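Local coordinates for protein methyl-coenzyme M reductase gamma subunit (Methermicoccus shengliensis DSM 18856, PDB 7NKG) that forms, with its partner subunits, methyl-coenzyme M reductase, the enzyme that makes methane in the last step of methanogenesis, and helps line the pocket of nickel cofactor F430, at residues G42-A45 and Y50-T53; L37-I40 and A45-S48; Y104-N109 and E132-M137. All blocks are in the same frame, centred on the assembly; numbering follows the deposited sequence. Where two conformers were deposited one is given.

Interaction 1 (G42-A45 and Y50-T53); sequences GHRA and YPST
Arg44 lays its guanidinium over one face of the Tyr50 ring, a cation-pi contact between two segments of an irregular loop. Along 42-45, Gly42 comes first: its positive phi of 68° takes the chain out of helix 34-41. His43 makes no contact with 50-53; its NE2 is hydrogen-bonded to Tyr85 O of strand 83-90. Arg44 then carries the contact. Its chain is extended from CG to NE, long enough to bring Arg44 CZ to 3.9 Å from the Tyr50 ring centroid, 30° off the normal. The planes are not parallel but 36° apart, and the overlap is displaced to the rim, with Arg44 NH1 3.2 Å from Tyr50 CE1. Nearer the backbone, Arg44 CD rests on Pro51 CD at 3.9 Å. At the polar end, Arg44 NE is hydrogen-bonded to Ser48 O, and NH1 forms salt bridges with Glu128 and Glu132. With a leucine in place of Arg44, both carboxylates would probably lose a positive partner and the Tyr50 ring the cation over its face. The whole contact lies between helices 34-41 and 66-70 in sequence and packs on helix 128-140, where Tyr50 touches Glu128 and Arg129 and hydrogen-bonds Glu132.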
loop_
_atom_site.group_PDB
_atom_site.type_symbol
_atom_site.label_atom_id
_atom_site.label_comp_id
_atom_site.label_asym_id
_atom_site.label_seq_id
_atom_site.Cartn_x
_atom_site.Cartn_y
_atom_site.Cartn_z
ATOM N N GLY C 42 38.314 21.002 12.374
ATOM C CA GLY C 42 37.167 21.771 12.852
ATOM C C GLY C 42 36.253 21.130 13.878
ATOM O O GLY C 42 35.102 21.555 14.009
ATOM N N HIS C 43 36.749 20.155 14.647
ATOM C CA HIS C 43 35.926 19.457 15.647
ATOM C C HIS C 43 36.000 20.101 17.027
ATOM O O HIS C 43 35.054 19.975 17.812
ATOM C CB HIS C 43 36.363 17.998 15.753
ATOM C CG HIS C 43 36.311 17.278 14.442
ATOM N ND1 HIS C 43 35.218 17.401 13.602
ATOM C CD2 HIS C 43 37.211 16.446 13.869
ATOM C CE1 HIS C 43 35.497 16.664 12.539
ATOM N NE2 HIS C 43 36.666 16.046 12.667
ATOM N N ARG C 44 37.134 20.720 17.352
ATOM C CA ARG C 44 37.326 21.371 18.654
ATOM C C ARG C 44 38.435 22.428 18.545
ATOM O O ARG C 44 39.185 22.438 17.557
ATOM C CB ARG C 44 37.665 20.333 19.760
ATOM C CG ARG C 44 39.062 19.753 19.632
ATOM C CD ARG C 44 39.380 18.695 20.669
ATOM N NE ARG C 44 40.823 18.543 20.837
ATOM C CZ ARG C 44 41.635 17.937 19.976
ATOM N NH1 ARG C 44 41.150 17.386 18.869
ATOM N NH2 ARG C 44 42.942 17.877 20.217
ATOM N N ALA C 45 38.565 23.297 19.567
ATOM C CA ALA C 45 39.587 24.333 19.540
ATOM C C ALA C 45 40.994 23.714 19.557
ATOM O O ALA C 45 41.226 22.811 20.361
ATOM C CB ALA C 45 39.423 25.245 20.743
ATOM N N TYR C 50 40.199 16.489 24.219
ATOM C CA TYR C 50 39.170 15.811 23.438
ATOM C C TYR C 50 37.888 15.688 24.280
ATOM O O TYR C 50 37.943 15.043 25.330
ATOM C CB TYR C 50 39.617 14.385 23.056
ATOM C CG TYR C 50 40.845 14.319 22.176
ATOM C CD1 TYR C 50 40.750 14.484 20.804
ATOM C CD2 TYR C 50 42.102 14.094 22.717
ATOM C CE1 TYR C 50 41.876 14.460 19.995
ATOM C CE2 TYR C 50 43.234 14.037 21.914
ATOM C CZ TYR C 50 43.116 14.221 20.550
ATOM O OH TYR C 50 44.222 14.131 19.734
ATOM N N PRO C 51 36.735 16.256 23.864
ATOM C CA PRO C 51 35.505 16.051 24.647
ATOM C C PRO C 51 35.065 14.590 24.647
ATOM O O PRO C 51 35.470 13.809 23.791
ATOM C CB PRO C 51 34.461 16.938 23.965
ATOM C CG PRO C 51 35.141 17.628 22.859
ATOM C CD PRO C 51 36.484 17.043 22.644
ATOM N N SER C 52 34.235 14.228 25.625
ATOM C CA SER C 52 33.714 12.873 25.781
ATOM C C SER C 52 32.250 12.824 25.380
ATOM O O SER C 52 31.571 13.853 25.292
ATOM C CB SER C 52 33.828 12.432 27.241
ATOM O OG SER C 52 35.169 12.258 27.669
ATOM N N THR C 53 31.754 11.607 25.152
ATOM C CA THR C 53 30.335 11.379 24.939
ATOM C C THR C 53 29.654 11.549 26.334
ATOM O O THR C 53 30.323 11.460 27.375
ATOM C CB THR C 53 30.116 9.938 24.435
ATOM O OG1 THR C 53 30.628 9.039 25.436
ATOM C CG2 THR C 53 30.768 9.688 23.066
#

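Interaction 2 (L37-I40 and A45-S48); sequences LTAI and APGS
Thr38 and Ala39, on helix 34-41, pack against Pro46, the second residue of a type II beta turn running from Ala45 to Ser48. The backbone angles support that assignment: Pro46 has a psi of 138°, and Gly47 has a phi of 88°, at which a CB would press on the carbonyl O of Pro46.

The two helical side chains meet different parts of the proline. The CB of Thr38 points toward the turn, and because CG2 stands anti to the backbone N it is this methyl that reaches the backbone flank of Pro46, 3.8 Å from Pro46 CA. The same rotation sets OG1 beside the backbone N of Thr38. Ala39 meets the ring instead: its CB lies 3.7 Å from Pro46 CG, an apolar contact through the CG corner of the pyrrolidine. Arg196 of strand 193-201 touches both Ala39 and Pro46 and so borders this side of the contact.

Polar links run beside the apolar ones. A water donates to Thr38 OG1 at 3.0 Å and accepts from Gly47 N at 2.9 Å, tying helix to turn indirectly. Thr38 OG1 is also hydrogen-bonded to Asp34 O, one helical turn back, and to Glu132 of helix 128-140, so this buried hydroxyl has several partners.

The turn is closed twice at Ala45 O. Ser48 N reaches it at 3.1 Å, and Ser48 OG donates to it at 2.7 Å, lying in the carbonyl plane on a lone pair with a C=O...OG angle of 138°.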
loop_
_atom_site.group_PDB
_atom_site.type_symbol
_atom_site.label_atom_id
_atom_site.label_comp_id
_atom_site.label_asym_id
_atom_site.label_seq_id
_atom_site.Cartn_x
_atom_site.Cartn_y
_atom_site.Cartn_z
ATOM N N LEU C 37 46.593 20.478 12.643
ATOM C CA LEU C 37 45.704 19.388 12.212
ATOM C C LEU C 37 44.330 19.541 12.868
ATOM O O LEU C 37 43.295 19.421 12.204
ATOM C CB LEU C 37 46.290 18.015 12.541
ATOM C CG LEU C 37 45.401 16.798 12.158
ATOM C CD1 LEU C 37 45.125 16.725 10.650
ATOM C CD2 LEU C 37 46.048 15.508 12.603
ATOM N N THR C 38 44.313 19.851 14.178
ATOM C CA THR C 38 43.043 20.030 14.890
ATOM C C THR C 38 42.264 21.202 14.309
ATOM O O THR C 38 41.046 21.106 14.140
ATOM C CB THR C 38 43.310 20.239 16.373
ATOM O OG1 THR C 38 44.027 19.103 16.864
ATOM C CG2 THR C 38 42.041 20.396 17.185
ATOM N N ALA C 39 42.964 22.302 13.982
ATOM C CA ALA C 39 42.304 23.476 13.423
ATOM C C ALA C 39 41.598 23.131 12.085
ATOM O O ALA C 39 40.425 23.470 11.913
ATOM C CB ALA C 39 43.321 24.599 13.205
ATOM N N ILE C 40 42.298 22.458 11.151
ATOM C CA ILE C 40 41.705 22.166 9.837
ATOM C C ILE C 40 40.592 21.103 9.921
ATOM O O ILE C 40 39.664 21.160 9.107
ATOM C CB ILE C 40 42.765 21.840 8.741
ATOM C CG1 ILE C 40 43.538 20.536 9.076
ATOM C CG2 ILE C 40 43.719 23.050 8.606
ATOM C CD1 ILE C 40 44.574 20.081 8.077
ATOM N N ALA C 45 38.565 23.297 19.567
ATOM C CA ALA C 45 39.587 24.333 19.540
ATOM C C ALA C 45 40.994 23.714 19.557
ATOM O O ALA C 45 41.226 22.811 20.361
ATOM C CB ALA C 45 39.423 25.245 20.743
ATOM N N PRO C 46 41.954 24.162 18.712
ATOM C CA PRO C 46 43.316 23.593 18.789
ATOM C C PRO C 46 43.926 23.721 20.186
ATOM O O PRO C 46 43.746 24.750 20.842
ATOM C CB PRO C 46 44.109 24.412 17.763
ATOM C CG PRO C 46 43.085 24.949 16.848
ATOM C CD PRO C 46 41.876 25.208 17.676
ATOM N N GLY C 47 44.582 22.663 20.641
ATOM C CA GLY C 47 45.193 22.631 21.961
ATOM C C GLY C 47 44.261 22.164 23.061
ATOM O O GLY C 47 44.741 21.787 24.130
ATOM N N SER C 48 42.929 22.179 22.834
ATOM C CA SER C 48 41.967 21.761 23.856
ATOM C C SER C 48 41.923 20.248 24.012
ATOM O O SER C 48 42.313 19.516 23.102
ATOM C CB SER C 48 40.574 22.282 23.519
ATOM O OG SER C 48 39.969 21.571 22.451
HETATM O O HOH W 1 45.420 20.281 19.190
#

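Interaction 3 (Y104-N109 and E132-M137); sequences YYAAIN and EVYGKM
Tyr105 and Ala106 of helix 99-109 meet Tyr134 and Met137 of helix 128-140 in a buried helix-helix contact. The local axes run at 130° to each other and approach to 11.7 Å, a wide spacing bridged by large side chains. In sequence the helices are joined through the antiparallel strands 114-117 and 122-127, and both rest on the second of these, since Ala106 and Tyr134 each touch Val124.

Apolar packing makes up most of the contact. CG of Tyr105 is anti to its backbone N (chi1 165°), which sends the ring across to the other helix. There Tyr134 CE1 comes up to the ring's edge, close to its plane, 3.9 Å from Tyr105 CE2. The two side chains are inclined to each other. Tyr134 CE1 also lies 4.0 Å from Ala106 CB. Met137 crosses Tyr105 at about a right angle, with Met137 CB 4.3 Å from Tyr105 CZ. Its sulfur lies near Tyr105 OH in one of two deposited conformers, so that approach is doubtful.

Aromatic neighbours extend the group: His110, just after helix 99-109, meets the Tyr105 ring and packs edge-to-face with Tyr134.

Among polar interactions, Tyr105 OH is hydrogen-bonded to His110 NE2, and Tyr104 OH to an acidic side chain of a neighbouring subunit, on which Ala107 and Ile108 also pack. Within the helix, Tyr105 O accepts two bonds from Asn109: from N at 3.0 Å, and from ND2 at 2.9 Å, the latter on a lone pair in the carbonyl plane at a C=O...ND2 angle of 127°.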
loop_
_atom_site.group_PDB
_atom_site.type_symbol
_atom_site.label_atom_id
_atom_site.label_comp_id
_atom_site.label_asym_id
_atom_site.label_seq_id
_atom_site.Cartn_x
_atom_site.Cartn_y
_atom_site.Cartn_z
ATOM N N TYR C 104 40.978 1.359 1.893
ATOM C CA TYR C 104 41.762 0.133 2.148
ATOM C C TYR C 104 42.924 0.446 3.080
ATOM O O TYR C 104 43.208 -0.336 4.004
ATOM C CB TYR C 104 42.317 -0.478 0.848
ATOM C CG TYR C 104 41.276 -0.851 -0.188
ATOM C CD1 TYR C 104 40.010 -1.284 0.188
ATOM C CD2 TYR C 104 41.535 -0.708 -1.542
ATOM C CE1 TYR C 104 39.047 -1.607 -0.759
ATOM C CE2 TYR C 104 40.563 -0.982 -2.498
ATOM C CZ TYR C 104 39.317 -1.434 -2.106
ATOM O OH TYR C 104 38.363 -1.710 -3.066
ATOM N N TYR C 105 43.578 1.615 2.894
ATOM C CA TYR C 105 44.653 2.030 3.802
ATOM C C TYR C 105 44.133 2.079 5.261
ATOM O O TYR C 105 44.783 1.558 6.156
ATOM C CB TYR C 105 45.220 3.414 3.400
ATOM C CG TYR C 105 46.061 4.021 4.502
ATOM C CD1 TYR C 105 47.323 3.521 4.791
ATOM C CD2 TYR C 105 45.522 4.954 5.381
ATOM C CE1 TYR C 105 48.060 3.997 5.868
ATOM C CE2 TYR C 105 46.234 5.410 6.479
ATOM C CZ TYR C 105 47.494 4.910 6.735
ATOM O OH TYR C 105 48.207 5.364 7.821
ATOM N N ALA C 106 42.965 2.698 5.468
ATOM C CA ALA C 106 42.400 2.833 6.802
ATOM C C ALA C 106 41.993 1.472 7.368
ATOM O O ALA C 106 42.339 1.164 8.510
ATOM C CB ALA C 106 41.200 3.775 6.765
ATOM N N ALA C 107 41.313 0.636 6.567
ATOM C CA ALA C 107 40.846 -0.682 7.008
ATOM C C ALA C 107 41.990 -1.620 7.379
ATOM O O ALA C 107 41.827 -2.453 8.275
ATOM C CB ALA C 107 39.989 -1.311 5.923
ATOM N N ILE C 108 43.137 -1.501 6.704
ATOM C CA ILE C 108 44.269 -2.385 6.974
ATOM C C ILE C 108 45.169 -1.887 8.097
ATOM O O ILE C 108 45.698 -2.702 8.869
ATOM C CB ILE C 108 45.086 -2.638 5.664
ATOM C CG1 ILE C 108 44.235 -3.400 4.618
ATOM C CG2 ILE C 108 46.385 -3.421 5.966
ATOM C CD1 ILE C 108 44.753 -3.290 3.194
ATOM N N ASN C 109 45.422 -0.574 8.140
ATOM C CA ASN C 109 46.426 -0.011 9.038
ATOM C C ASN C 109 45.916 0.693 10.294
ATOM O O ASN C 109 46.748 1.025 11.144
ATOM C CB ASN C 109 47.286 0.938 8.232
ATOM C CG ASN C 109 47.950 0.191 7.096
ATOM O OD1 ASN C 109 48.915 -0.556 7.317
ATOM N ND2 ASN C 109 47.410 0.296 5.896
ATOM N N GLU C 132 42.427 11.588 14.510
ATOM C CA GLU C 132 43.525 12.535 14.324
ATOM C C GLU C 132 44.818 11.789 13.989
ATOM O O GLU C 132 45.579 12.260 13.144
ATOM C CB GLU C 132 43.747 13.396 15.571
ATOM C CG GLU C 132 42.642 14.417 15.771
ATOM C CD GLU C 132 43.059 15.596 16.610
ATOM O OE1 GLU C 132 43.955 15.421 17.465
ATOM O OE2 GLU C 132 42.495 16.696 16.411
ATOM N N VAL C 133 45.055 10.609 14.592
ATOM C CA VAL C 133 46.234 9.797 14.262
ATOM C C VAL C 133 46.146 9.390 12.776
ATOM O O VAL C 133 47.133 9.520 12.049
ATOM C CB VAL C 133 46.362 8.560 15.175
ATOM C CG1 VAL C 133 47.446 7.597 14.679
ATOM C CG2 VAL C 133 46.644 8.974 16.615
ATOM N N TYR C 134 44.954 8.956 12.333
ATOM C CA TYR C 134 44.716 8.620 10.936
ATOM C C TYR C 134 44.891 9.888 10.069
ATOM O O TYR C 134 45.567 9.829 9.044
ATOM C CB TYR C 134 43.299 8.002 10.741
ATOM C CG TYR C 134 42.815 8.092 9.311
ATOM C CD1 TYR C 134 43.305 7.234 8.339
ATOM C CD2 TYR C 134 41.973 9.121 8.903
ATOM C CE1 TYR C 134 42.962 7.383 7.007
ATOM C CE2 TYR C 134 41.649 9.298 7.568
ATOM C CZ TYR C 134 42.133 8.419 6.623
ATOM O OH TYR C 134 41.798 8.573 5.299
ATOM N N GLY C 135 44.248 10.989 10.458
ATOM C CA GLY C 135 44.280 12.254 9.726
ATOM C C GLY C 135 45.686 12.749 9.456
ATOM O O GLY C 135 45.992 13.173 8.338
ATOM N N LYS C 136 46.572 12.631 10.452
ATOM C CA LYS C 136 47.975 13.039 10.309
ATOM C C LYS C 136 48.643 12.227 9.185
ATOM O O LYS C 136 49.264 12.806 8.309
ATOM C CB LYS C 136 48.710 12.843 11.642
ATOM C CG LYS C 136 50.108 13.432 11.662
ATOM C CD LYS C 136 50.789 13.157 13.009
ATOM C CE LYS C 136 52.139 13.822 13.130
ATOM N NZ LYS C 136 52.036 15.311 13.135
ATOM N N MET C 137 48.487 10.898 9.191
ATOM C CA MET C 137 49.073 10.060 8.141
ATOM C C MET C 137 48.417 10.351 6.792
ATOM O O MET C 137 49.109 10.369 5.782
ATOM C CB MET C 137 48.939 8.581 8.501
ATOM C CG MET C 137 49.796 8.184 9.689
ATOM S SD MET C 137 49.379 6.550 10.298
ATOM C CE MET C 137 50.294 6.523 11.810
#

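How the interactions relate
Glu132, on the helix segment of interaction 3 though not in its packing, joins that helix to interactions 1 and 2. The centres of interactions 1 and 2 lie about 9 Å apart, and that of interaction 3 about 19 and 18 Å from them. Glu132 OE1 is 2.6 Å from Tyr50 OH, a probable hydrogen bond, while OE2 is 2.9 Å from Arg44 NH1 in a salt bridge and 2.9 Å from Thr38 OG1, a probable hydrogen bond. Interactions 1 and 2 share Ala45 and overlap along the chain, interaction 2 joining helix 34-41 to the loop that holds interaction 1. The chain between the segments of interaction 3 includes Leu118 to Arg121, which line the F430 pocket.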